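PDB 4GRX: aminotransferase from Paracoccus denitrificans, which probably transfers amino groups from amines or omega-amino acids to keto acceptors, as a pyridoxal phosphate-dependent class III omega-aminotransferase. Local coordinates for residues A[362-367]-A[441-446]; A[63-68]-A[434-439]; A[373-378]-A[452-457]. All coordinates share one frame; numbering follows the deposited sequence.

Contact 1 of 3, residues A[362-367]-A[441-446]; sequences RRLAPR and LTEAQM
L364 and M446 meet through different first torsions. L364 has CG anti to its carbonyl carbon (chi1 -65°), which carries its methyls to the loop before helix 443-463 and to its first turn. M446 has CG anti to its backbone N (chi1 -176°), and its chain then bends at the last torsion. This turns the methyl CE back onto helix 357-375, 3.9 Å from L364 CB. L364 CD1 lies 3.4 Å from the carbonyl O of L441. L364 CD2 rests on the aliphatic part of E443, 3.5 Å from its CG, and the two side chains cross at about a right angle.

R367 runs past M446 in the opposite direction. R367 CD is 3.7 Å from M446 SD, and the sulfur lies at the edge of the guanidinium, near its plane. E443 OE1 stands over one face of the same group, 4.1 Å from R367 NH1. No N-H points at this oxygen, so only charge attraction links the two. The salt-bridge partner of R367 is D447, one residue beyond the segment.

F389 packs on L364, L441 and M446. T442 and Q445 form a capping box: T442 OG1 accepts from Q445 N, and Q445 OE1 accepts from T442 N. The arrangement is that of two helices packed through an apolar centre with charged side chains at the exposed edge, here at the capped N-terminus of helix 443-463.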
loop_
_atom_site.group_PDB
_atom_site.type_symbol
_atom_site.label_atom_id
_atom_site.label_comp_id
_atom_site.label_asym_id
_atom_site.label_seq_id
_atom_site.Cartn_x
_atom_site.Cartn_y
_atom_site.Cartn_z
ATOM N N ARG A 362 8.166 14.200 26.206
ATOM C CA ARG A 362 8.488 13.773 27.559
ATOM C C ARG A 362 8.241 14.918 28.523
ATOM O O ARG A 362 7.673 14.708 29.587
ATOM C CB ARG A 362 9.934 13.293 27.655
ATOM C CG ARG A 362 10.135 11.835 27.290
ATOM C CD ARG A 362 11.591 11.401 27.483
ATOM N NE ARG A 362 12.461 11.815 26.376
ATOM C CZ ARG A 362 12.540 11.200 25.190
ATOM N NH1 ARG A 362 11.787 10.131 24.916
ATOM N NH2 ARG A 362 13.368 11.662 24.259
ATOM N N ARG A 363 8.645 16.124 28.121
ATOM C CA ARG A 363 8.535 17.346 28.941
ATOM C C ARG A 363 7.091 17.798 29.242
ATOM O O ARG A 363 6.808 18.311 30.327
ATOM C CB ARG A 363 9.287 18.491 28.255
ATOM C CG ARG A 363 9.707 19.638 29.169
ATOM C CD ARG A 363 9.824 20.966 28.417
ATOM N NE ARG A 363 10.079 20.744 26.992
ATOM C CZ ARG A 363 10.626 21.626 26.154
ATOM N NH1 ARG A 363 11.006 22.836 26.579
ATOM N NH2 ARG A 363 10.802 21.283 24.877
ATOM N N LEU A 364 6.188 17.614 28.279
ATOM C CA LEU A 364 4.843 18.174 28.392
ATOM C C LEU A 364 3.786 17.147 28.771
ATOM O O LEU A 364 2.633 17.513 29.014
ATOM C CB LEU A 364 4.458 18.937 27.117
ATOM C CG LEU A 364 5.313 20.191 26.859
ATOM C CD1 LEU A 364 5.100 20.741 25.457
ATOM C CD2 LEU A 364 5.080 21.280 27.905
ATOM N N ALA A 365 4.192 15.877 28.841
ATOM C CA ALA A 365 3.301 14.776 29.235
ATOM C C ALA A 365 2.653 14.980 30.605
ATOM O O ALA A 365 1.464 14.693 30.757
ATOM C CB ALA A 365 4.013 13.426 29.169
ATOM N N PRO A 366 3.422 15.463 31.606
ATOM C CA PRO A 366 2.807 15.738 32.911
ATOM C C PRO A 366 1.647 16.721 32.828
ATOM O O PRO A 366 0.575 16.436 33.357
ATOM C CB PRO A 366 3.962 16.342 33.711
ATOM C CG PRO A 366 5.163 15.678 33.145
ATOM C CD PRO A 366 4.892 15.610 31.673
ATOM N N ARG A 367 1.867 17.860 32.170
ATOM C CA ARG A 367 0.837 18.880 31.991
ATOM C C ARG A 367 -0.394 18.385 31.204
ATOM O O ARG A 367 -1.541 18.718 31.554
ATOM C CB ARG A 367 1.433 20.089 31.300
ATOM C CG ARG A 367 0.432 21.199 31.070
ATOM C CD ARG A 367 1.002 22.251 30.136
ATOM N NE ARG A 367 0.160 23.443 30.087
ATOM C CZ ARG A 367 0.317 24.480 30.896
ATOM N NH1 ARG A 367 1.275 24.460 31.810
ATOM N NH2 ARG A 367 -0.485 25.528 30.801
ATOM N N LEU A 441 4.023 20.897 19.604
ATOM C CA LEU A 441 2.972 21.599 20.336
ATOM C C LEU A 441 3.499 22.370 21.547
ATOM O O LEU A 441 4.186 21.791 22.403
ATOM C CB LEU A 441 1.894 20.613 20.796
ATOM C CG LEU A 441 0.593 21.258 21.274
ATOM C CD1 LEU A 441 -0.321 21.547 20.084
ATOM C CD2 LEU A 441 -0.098 20.363 22.290
ATOM N N THR A 442 3.137 23.656 21.619
ATOM C CA THR A 442 3.582 24.563 22.683
ATOM C C THR A 442 2.575 24.586 23.838
ATOM O O THR A 442 1.392 24.314 23.635
ATOM C CB THR A 442 3.785 26.018 22.165
ATOM O OG1 THR A 442 2.512 26.643 21.915
ATOM C CG2 THR A 442 4.655 26.072 20.893
ATOM N N GLU A 443 3.037 24.924 25.041
ATOM C CA GLU A 443 2.166 24.971 26.225
ATOM C C GLU A 443 0.897 25.782 25.992
ATOM O O GLU A 443 -0.158 25.451 26.531
ATOM C CB GLU A 443 2.918 25.503 27.450
ATOM C CG GLU A 443 4.166 24.698 27.785
ATOM C CD GLU A 443 4.952 25.250 28.959
ATOM O OE1 GLU A 443 4.415 26.111 29.686
ATOM O OE2 GLU A 443 6.110 24.815 29.166
ATOM N N ALA A 444 1.009 26.835 25.186
ATOM C CA ALA A 444 -0.122 27.721 24.888
ATOM C C ALA A 444 -1.117 27.015 23.973
ATOM O O ALA A 444 -2.327 27.071 24.186
ATOM C CB ALA A 444 0.363 29.021 24.261
ATOM N N GLN A 445 -0.593 26.336 22.967
ATOM C CA GLN A 445 -1.407 25.513 22.083
ATOM C C GLN A 445 -2.112 24.370 22.843
ATOM O O GLN A 445 -3.269 24.034 22.549
ATOM C CB GLN A 445 -0.538 24.985 20.934
ATOM C CG GLN A 445 -0.077 26.103 20.003
ATOM C CD GLN A 445 1.103 25.753 19.108
ATOM O OE1 GLN A 445 1.661 24.644 19.151
ATOM N NE2 GLN A 445 1.492 26.713 18.275
ATOM N N MET A 446 -1.434 23.795 23.831
ATOM C CA MET A 446 -2.026 22.724 24.625
ATOM C C MET A 446 -3.218 23.241 25.428
ATOM O O MET A 446 -4.252 22.565 25.546
ATOM C CB MET A 446 -0.989 22.054 25.528
ATOM C CG MET A 446 -1.546 20.876 26.301
ATOM S SD MET A 446 -0.369 20.161 27.455
ATOM C CE MET A 446 0.646 19.172 26.364
#

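Contact 2 of 3, residues A[63-68]-A[434-439]; sequences DANSGL and VLCPPF
S66 and A64 make the two hydrogen bonds that join segment 63-68, at the end of strand 60-63 and the loop after it, to segment 434-439. S66 OG donates to the carbonyl O of C436 at 2.8 Å, with the donor tilted 16° from the carbonyl plane. The first torsion of S66 sets OG anti to its own carbonyl carbon (chi1 -81°), which turns the hydroxyl onto the prolines. P438 CD is 3.7 Å from S66 OG. The second bond is backbone to backbone: C436 N donates to A64 O at 2.8 Å. P437 and P438 have no N-H to give, so C436 is the last residue before the pair that can donate in this way.

Van der Waals contacts lie beside these bonds. A64 CB touches L435 CD2 at 4.1 Å. C436 SG sits between its own backbone N and carbonyl carbon, and packs 3.6 Å from N65 O.

The next shell fixes the loop. Residues 63-66 form a type I turn. D63 OD1 accepts from N65 N at 2.8 Å, an Asx turn, and takes a weak bond from G67 N. D63 OD2 is held by Y94 of the second subunit, so one carboxylate links the turn to the dimer interface. R276 binds both S66 OG and P437 O. The side chain of N65 is about 7 Å from the bound delta-amino valeric acid, which puts the turn close to the ligand pocket.

Farther out, A64 pairs its backbone with I425 of strand 424-425, and L435 pairs with W391 of strand 390-395. M449 of helix 443-463 covers A64, L435 and P437, while F368 of helix 357-375 packs on L435 and P437.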
loop_
_atom_site.group_PDB
_atom_site.type_symbol
_atom_site.label_atom_id
_atom_site.label_comp_id
_atom_site.label_asym_id
_atom_site.label_seq_id
_atom_site.Cartn_x
_atom_site.Cartn_y
_atom_site.Cartn_z
ATOM N N ASP A 63 -5.319 21.190 14.645
ATOM C CA ASP A 63 -5.512 19.744 14.418
ATOM C C ASP A 63 -4.827 18.933 15.507
ATOM O O ASP A 63 -3.643 18.639 15.409
ATOM C CB ASP A 63 -5.032 19.306 13.020
ATOM C CG ASP A 63 -5.400 17.860 12.697
ATOM O OD1 ASP A 63 -5.268 16.982 13.584
ATOM O OD2 ASP A 63 -5.822 17.578 11.545
ATOM N N ALA A 64 -5.588 18.573 16.537
ATOM C CA ALA A 64 -5.068 17.828 17.684
ATOM C C ALA A 64 -4.998 16.331 17.403
ATOM O O ALA A 64 -4.835 15.532 18.317
ATOM C CB ALA A 64 -5.917 18.090 18.918
ATOM N N ASN A 65 -5.109 15.953 16.135
ATOM C CA ASN A 65 -5.041 14.551 15.734
ATOM C C ASN A 65 -3.823 14.316 14.854
ATOM O O ASN A 65 -3.692 13.267 14.227
ATOM C CB ASN A 65 -6.318 14.172 14.980
ATOM C CG ASN A 65 -6.672 12.716 15.129
ATOM O OD1 ASN A 65 -6.573 11.932 14.177
ATOM N ND2 ASN A 65 -7.087 12.335 16.326
ATOM N N SER A 66 -2.942 15.312 14.811
ATOM C CA SER A 66 -1.724 15.275 14.010
ATOM C C SER A 66 -2.051 14.937 12.585
ATOM O O SER A 66 -1.306 14.204 11.944
ATOM C CB SER A 66 -0.743 14.227 14.541
ATOM O OG SER A 66 -0.008 14.710 15.638
ATOM N N GLY A 67 -3.158 15.481 12.092
ATOM C CA GLY A 67 -3.800 14.966 10.894
ATOM C C GLY A 67 -4.250 13.556 11.222
ATOM O O GLY A 67 -5.353 13.337 11.721
ATOM N N LEU A 68 -3.361 12.596 10.998
ATOM C CA LEU A 68 -3.683 11.208 11.253
ATOM C C LEU A 68 -2.584 10.496 12.026
ATOM O O LEU A 68 -2.012 9.537 11.537
ATOM C CB LEU A 68 -3.942 10.527 9.928
ATOM C CG LEU A 68 -4.903 9.353 9.901
ATOM C CD1 LEU A 68 -6.040 9.518 10.896
ATOM C CD2 LEU A 68 -5.407 9.207 8.476
ATOM N N VAL A 434 -10.202 11.124 21.457
ATOM C CA VAL A 434 -8.769 10.926 21.299
ATOM C C VAL A 434 -8.047 12.239 21.050
ATOM O O VAL A 434 -8.527 13.114 20.331
ATOM C CB VAL A 434 -8.488 9.933 20.156
ATOM C CG1 VAL A 434 -7.010 9.847 19.839
ATOM C CG2 VAL A 434 -9.016 8.562 20.522
ATOM N N LEU A 435 -6.884 12.372 21.665
ATOM C CA LEU A 435 -6.044 13.527 21.475
ATOM C C LEU A 435 -4.642 13.018 21.196
ATOM O O LEU A 435 -4.061 12.260 22.005
ATOM C CB LEU A 435 -6.073 14.394 22.725
ATOM C CG LEU A 435 -7.357 15.152 23.073
ATOM C CD1 LEU A 435 -7.166 15.913 24.381
ATOM C CD2 LEU A 435 -7.782 16.111 21.957
ATOM N N CYS A 436 -4.119 13.384 20.028
ATOM C CA CYS A 436 -2.770 12.987 19.618
ATOM C C CYS A 436 -2.110 14.076 18.773
ATOM O O CYS A 436 -1.808 13.859 17.587
ATOM C CB CYS A 436 -2.779 11.627 18.893
ATOM S SG CYS A 436 -3.782 11.534 17.385
ATOM N N PRO A 437 -1.866 15.252 19.392
ATOM C CA PRO A 437 -1.373 16.439 18.684
ATOM C C PRO A 437 0.069 16.275 18.172
ATOM O O PRO A 437 0.783 15.386 18.637
ATOM C CB PRO A 437 -1.428 17.546 19.757
ATOM C CG PRO A 437 -1.723 16.875 21.062
ATOM C CD PRO A 437 -1.760 15.399 20.856
ATOM N N PRO A 438 0.510 17.132 17.226
ATOM C CA PRO A 438 1.930 17.050 16.846
ATOM C C PRO A 438 2.872 17.268 18.041
ATOM O O PRO A 438 2.512 17.896 19.048
ATOM C CB PRO A 438 2.097 18.196 15.845
ATOM C CG PRO A 438 0.725 18.531 15.385
ATOM C CD PRO A 438 -0.176 18.244 16.543
ATOM N N PHE A 439 4.081 16.742 17.911
ATOM C CA PHE A 439 5.115 16.927 18.923
ATOM C C PHE A 439 5.547 18.396 19.073
ATOM O O PHE A 439 5.920 18.820 20.160
ATOM C CB PHE A 439 6.323 16.032 18.619
ATOM C CG PHE A 439 6.013 14.543 18.566
ATOM C CD1 PHE A 439 6.951 13.653 18.042
ATOM C CD2 PHE A 439 4.795 14.026 19.032
ATOM C CE1 PHE A 439 6.687 12.289 17.997
ATOM C CE2 PHE A 439 4.527 12.661 18.983
ATOM C CZ PHE A 439 5.474 11.790 18.466
#

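Contact 3 of 3, residues A[373-378]-A[452-457]; sequences KRIADR and KLEKAL
Packing between two helices, sealed by a salt bridge, joins the C-terminal end of helix 357-375 to the middle of helix 443-463. I375, on the last turn of the first helix, points toward the second. I375 CG2 meets L457 CD1 at 3.6 Å, and these two side chains cross at about a right angle. I375 CG1 lies 3.6 Å from E454 CD, the carboxylate carbon, so the acid lies against an aliphatic surface. The chain of E454 bends at its second torsion (chi2 -134°), which swings the carboxylate across to the end of helix 357-375.

In the turn beyond that end, R378 NH2 forms the salt bridge with E454 OE2 at 2.7 Å. The oxygen lies at the guanidinium edge, near its plane, but the two flat groups are turned 69° apart. R378 NH1 has a second acid, D458, just beyond the segment. The guanidinium is thus shared by two carboxylates of one helix. R374 NE is 4.5 Å from E454 OE1, near enough for charge attraction but beyond a salt bridge. An alanine in place of E454 would probably leave R378 NH2 without its carboxylate mate and open a gap beside I375.

L457 also packs on I415 of helix 411-421 and I433 of strand 432-435. R378 also closes back on the turn I375-R378, with a weak bond from its NE to I375 O, while L457 CB rests 3.8 Å from R378 NH1, over one face of the guanidinium and offset from its centre.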
loop_
_atom_site.group_PDB
_atom_site.type_symbol
_atom_site.label_atom_id
_atom_site.label_comp_id
_atom_site.label_asym_id
_atom_site.label_seq_id
_atom_site.Cartn_x
_atom_site.Cartn_y
_atom_site.Cartn_z
ATOM N N LYS A 373 -7.088 14.758 33.532
ATOM C CA LYS A 373 -7.554 14.467 34.900
ATOM C C LYS A 373 -8.539 15.519 35.391
ATOM O O LYS A 373 -9.528 15.185 36.033
ATOM C CB LYS A 373 -6.381 14.365 35.877
ATOM C CG LYS A 373 -6.747 13.795 37.237
ATOM C CD LYS A 373 -5.861 14.390 38.319
ATOM C CE LYS A 373 -5.864 13.515 39.558
ATOM N NZ LYS A 373 -4.829 13.937 40.542
ATOM N N ARG A 374 -8.255 16.784 35.087
ATOM C CA ARG A 374 -9.181 17.883 35.374
ATOM C C ARG A 374 -10.472 17.700 34.561
ATOM O O ARG A 374 -11.572 17.804 35.122
ATOM C CB ARG A 374 -8.521 19.256 35.115
ATOM C CG ARG A 374 -9.311 20.476 35.592
ATOM C CD ARG A 374 -8.505 21.777 35.527
ATOM N NE ARG A 374 -8.039 22.133 34.177
ATOM C CZ ARG A 374 -6.798 21.934 33.703
ATOM N NH1 ARG A 374 -5.849 21.379 34.460
ATOM N NH2 ARG A 374 -6.492 22.294 32.455
ATOM N N ILE A 375 -10.332 17.393 33.267
ATOM C CA ILE A 375 -11.483 17.251 32.367
ATOM C C ILE A 375 -12.357 16.040 32.693
ATOM O O ILE A 375 -13.573 16.104 32.567
ATOM C CB ILE A 375 -11.060 17.290 30.879
ATOM C CG1 ILE A 375 -10.558 18.695 30.526
ATOM C CG2 ILE A 375 -12.239 17.012 29.960
ATOM C CD1 ILE A 375 -9.846 18.804 29.195
ATOM N N ALA A 376 -11.736 14.957 33.144
ATOM C CA ALA A 376 -12.436 13.715 33.468
ATOM C C ALA A 376 -13.307 13.809 34.723
ATOM O O ALA A 376 -14.000 12.853 35.076
ATOM C CB ALA A 376 -11.434 12.586 33.627
ATOM N N ASP A 377 -13.271 14.957 35.394
ATOM C CA ASP A 377 -13.966 15.128 36.676
ATOM C C ASP A 377 -15.492 15.009 36.597
ATOM O O ASP A 377 -16.130 14.546 37.547
ATOM C CB ASP A 377 -13.607 16.474 37.302
ATOM C CG ASP A 377 -13.818 16.489 38.800
ATOM O OD1 ASP A 377 -13.787 15.399 39.422
ATOM O OD2 ASP A 377 -14.007 17.595 39.355
ATOM N N ARG A 378 -16.059 15.418 35.467
ATOM C CA ARG A 378 -17.503 15.470 35.267
ATOM C C ARG A 378 -18.234 14.109 35.220
ATOM O O ARG A 378 -17.593 13.060 35.092
ATOM C CB ARG A 378 -17.791 16.273 34.007
ATOM C CG ARG A 378 -17.017 15.796 32.805
ATOM C CD ARG A 378 -17.308 16.696 31.642
ATOM N NE ARG A 378 -16.278 17.708 31.502
ATOM C CZ ARG A 378 -16.477 18.891 30.947
ATOM N NH1 ARG A 378 -17.679 19.220 30.501
ATOM N NH2 ARG A 378 -15.476 19.749 30.846
ATOM N N LYS A 452 -10.858 24.489 24.169
ATOM C CA LYS A 452 -11.782 24.163 23.073
ATOM C C LYS A 452 -12.542 22.838 23.299
ATOM O O LYS A 452 -13.775 22.788 23.127
ATOM C CB LYS A 452 -11.065 24.197 21.716
ATOM C CG LYS A 452 -10.749 25.617 21.277
ATOM C CD LYS A 452 -9.922 25.675 20.008
ATOM C CE LYS A 452 -9.846 27.099 19.495
ATOM N NZ LYS A 452 -9.272 27.119 18.130
ATOM N N LEU A 453 -11.810 21.797 23.710
ATOM C CA LEU A 453 -12.399 20.500 24.017
ATOM C C LEU A 453 -13.468 20.589 25.098
ATOM O O LEU A 453 -14.521 19.982 24.976
ATOM C CB LEU A 453 -11.320 19.490 24.426
ATOM C CG LEU A 453 -11.771 18.041 24.668
ATOM C CD1 LEU A 453 -12.660 17.521 23.543
ATOM C CD2 LEU A 453 -10.574 17.132 24.869
ATOM N N GLU A 454 -13.193 21.357 26.142
ATOM C CA GLU A 454 -14.086 21.482 27.287
ATOM C C GLU A 454 -15.411 22.118 26.935
ATOM O O GLU A 454 -16.465 21.673 27.397
ATOM C CB GLU A 454 -13.433 22.325 28.369
ATOM C CG GLU A 454 -12.206 21.712 28.997
ATOM C CD GLU A 454 -12.268 21.825 30.496
ATOM O OE1 GLU A 454 -11.285 22.312 31.114
ATOM O OE2 GLU A 454 -13.327 21.440 31.046
ATOM N N LYS A 455 -15.342 23.182 26.140
ATOM C CA LYS A 455 -16.525 23.881 25.665
ATOM C C LYS A 455 -17.406 22.914 24.864
ATOM O O LYS A 455 -18.603 22.770 25.146
ATOM C CB LYS A 455 -16.115 25.090 24.821
ATOM C CG LYS A 455 -17.144 26.212 24.800
ATOM C CD LYS A 455 -16.574 27.493 24.201
ATOM C CE LYS A 455 -15.235 27.873 24.835
ATOM N NZ LYS A 455 -14.894 29.303 24.589
ATOM N N ALA A 456 -16.788 22.233 23.899
ATOM C CA ALA A 456 -17.435 21.168 23.133
ATOM C C ALA A 456 -18.127 20.157 24.043
ATOM O O ALA A 456 -19.305 19.854 23.842
ATOM C CB ALA A 456 -16.431 20.479 22.228
ATOM N N LEU A 457 -17.418 19.662 25.059
ATOM C CA LEU A 457 -18.023 18.708 25.989
ATOM C C LEU A 457 -19.235 19.294 26.744
ATOM O O LEU A 457 -20.261 18.622 26.885
ATOM C CB LEU A 457 -16.989 18.108 26.959
ATOM C CG LEU A 457 -15.819 17.303 26.380
ATOM C CD1 LEU A 457 -14.830 16.926 27.471
ATOM C CD2 LEU A 457 -16.273 16.063 25.621
#

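Contacts 1 and 3 hold the same pair, helices 357-375 and 443-463, at two places whose centres are about 17 Å apart. Contact 2 lies nearest the chain centre and close to the ligand, with all its touching residues buried; contact 1 is mostly buried and contact 3 only partly. Contact 2 works through backbone and hydroxyl hydrogen bonds in largely irregular chain. The helix contacts rely on apolar side chains with charges at their edges. The charges across contact 1 stay apart, whereas R378 and E454 in contact 3 form a salt bridge. Segment 434-439 runs on, one residue later, into segment 441-446, and contact 2 touches contact 3 where L435 CD1 meets L453 CD2 at 3.7 Å.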